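Local coordinates for fibrinogen-binding protein (Staphylococcus aureus subsp. aureus, PDB 3T49) that probably blocks complement activation on the bacterial surface by acting on C3 convertases, as a secreted virulence factor of the staphylococcal complement inhibitor family, at residues A[27-30]-A[31-35]. Sequence-based numbering, arbitrary orientation. Where two conformers were deposited one is given.
Sequences NPYY and KRTIM. With SO4 (sulfate ion), chain F; SO4 (sulfate ion), chain G.
Y29 and T33 meet one turn apart in the first turns of helix 28-47. T33 OG1 lies over one face of the Y29 ring, offset toward its rim, 3.3 Å from Y29 CE1. The same hydroxyl donates to the carbonyl of its partner, with T33 OG1 2.8 Å from Y29 O. Y29 O also accepts from T33 N, and the two donors come from opposite faces of the carbonyl plane. T33 OG1 stands anti to its own carbonyl carbon (chi1 -58°), which turns it back to this oxygen.

R32 lies along the same turn. Its guanidinium spreads one face over the backbone of Y29, with CA of Y29 3.7 Å above the plane, and R32 NH1 comes near P28 CB. Its edge grips the chain F sulfate, probably from the crystallisation liquor. R32 NE is 2.8 Å from O1 and R32 NH2 2.9 Å from O3 of this ion, both nearly straight bonds. The sulfate also lies at the edge of the Y29 ring, with O3 in its plane.

N27 is the N-cap: its OD1 accepts from Y29 N at 2.8 Å. One water links N27 O to K31 N, satisfying an amide of the first turn. K31 bends at chi4 toward the chain G sulfate; of its two NZ bonds to that ion, the one to O1 is weak.

Y29 CD2 sits over the centre of the Y30 ring. Both tyrosines touch I63 of helix 50-72, and Y30 also reaches I70. I34 is buried against I67 of that helix and against S16 and Y19 of helix 16-22.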
# COMPACT_ATOMS: atom_id res chain seq x y z
N ASN A 27 1.36 -15.95 -0.17
CA ASN A 27 0.01 -16.21 -0.71
C ASN A 27 -0.41 -15.05 -1.59
O ASN A 27 -0.11 -13.91 -1.27
CB ASN A 27 -1.00 -16.34 0.45
CG ASN A 27 -2.44 -16.67 -0.01
OD1 ASN A 27 -3.24 -15.81 -0.43
ND2 ASN A 27 -2.80 -17.95 0.13
N PRO A 28 -1.15 -15.32 -2.68
CA PRO A 28 -1.62 -14.24 -3.56
C PRO A 28 -2.37 -13.09 -2.89
O PRO A 28 -2.43 -12.00 -3.46
CB PRO A 28 -2.53 -14.98 -4.54
CG PRO A 28 -1.99 -16.35 -4.60
CD PRO A 28 -1.51 -16.65 -3.21
N TYR A 29 -2.93 -13.30 -1.71
CA TYR A 29 -3.59 -12.23 -0.96
C TYR A 29 -2.72 -10.98 -0.88
O TYR A 29 -3.23 -9.87 -1.01
CB TYR A 29 -3.95 -12.72 0.46
CG TYR A 29 -4.39 -11.60 1.36
CD1 TYR A 29 -5.69 -11.14 1.36
CD2 TYR A 29 -3.47 -10.99 2.23
CE1 TYR A 29 -6.08 -10.10 2.16
CE2 TYR A 29 -3.84 -9.94 3.02
CZ TYR A 29 -5.16 -9.50 3.00
OH TYR A 29 -5.54 -8.44 3.80
N TYR A 30 -1.42 -11.16 -0.61
CA TYR A 30 -0.60 -10.01 -0.29
C TYR A 30 -0.46 -9.08 -1.49
O TYR A 30 -0.72 -7.88 -1.39
CB TYR A 30 0.75 -10.46 0.33
CG TYR A 30 0.48 -11.16 1.63
CD1 TYR A 30 0.23 -10.41 2.79
CD2 TYR A 30 0.38 -12.53 1.69
CE1 TYR A 30 -0.09 -11.05 3.96
CE2 TYR A 30 0.06 -13.18 2.89
CZ TYR A 30 -0.17 -12.41 3.99
OH TYR A 30 -0.52 -13.03 5.17
N LYS A 31 -0.08 -9.63 -2.62
CA LYS A 31 0.04 -8.80 -3.82
C LYS A 31 -1.30 -8.18 -4.23
O LYS A 31 -1.35 -7.02 -4.62
CB LYS A 31 0.64 -9.60 -4.96
CG LYS A 31 1.00 -8.70 -6.14
CD LYS A 31 1.74 -9.45 -7.23
CE LYS A 31 1.72 -8.63 -8.51
NZ LYS A 31 0.39 -8.76 -9.22
N ARG A 32 -2.38 -8.93 -4.16
CA ARG A 32 -3.64 -8.35 -4.60
C ARG A 32 -4.12 -7.25 -3.66
O ARG A 32 -4.75 -6.30 -4.12
CB ARG A 32 -4.72 -9.39 -4.93
CG ARG A 32 -5.35 -10.07 -3.76
CD ARG A 32 -6.69 -10.78 -4.15
NE ARG A 32 -7.10 -11.62 -3.02
CZ ARG A 32 -6.72 -12.88 -2.84
NH1 ARG A 32 -5.96 -13.51 -3.71
NH2 ARG A 32 -7.12 -13.51 -1.75
N THR A 33 -3.76 -7.31 -2.38
CA THR A 33 -4.08 -6.24 -1.45
C THR A 33 -3.24 -4.98 -1.77
O THR A 33 -3.75 -3.85 -1.76
CB THR A 33 -3.92 -6.71 0.01
OG1 THR A 33 -4.79 -7.83 0.22
CG2 THR A 33 -4.30 -5.60 0.97
N ILE A 34 -1.98 -5.19 -2.08
CA ILE A 34 -1.16 -4.07 -2.52
C ILE A 34 -1.74 -3.43 -3.80
O ILE A 34 -1.90 -2.22 -3.88
CB ILE A 34 0.27 -4.49 -2.75
CG1 ILE A 34 0.93 -4.90 -1.42
CG2 ILE A 34 1.04 -3.34 -3.39
CD1 ILE A 34 2.21 -5.68 -1.60
N MET A 35 -2.13 -4.24 -4.78
CA MET A 35 -2.61 -3.71 -6.07
C MET A 35 -3.91 -2.96 -5.92
O MET A 35 -4.12 -1.92 -6.53
CB MET A 35 -2.77 -4.84 -7.08
CG MET A 35 -1.48 -5.59 -7.39
SD MET A 35 -0.14 -4.52 -7.99
CE MET A 35 -0.89 -3.86 -9.46
S SO4 F . -9.54 -10.77 -0.33
O1 SO4 F . -8.74 -10.07 -1.34
O2 SO4 F . -10.91 -10.88 -0.81
O3 SO4 F . -8.98 -12.09 -0.10
O4 SO4 F . -9.52 -10.01 0.91
S SO4 G . 1.58 -12.01 -10.63
O1 SO4 G . 1.99 -10.65 -10.96
O2 SO4 G . 1.27 -12.74 -11.87
O3 SO4 G . 2.64 -12.72 -9.92
O4 SO4 G . 0.38 -11.96 -9.80
O HOH W 1 1.26 -12.29 -2.98
O HOH W 2 -5.51 -16.17 -1.14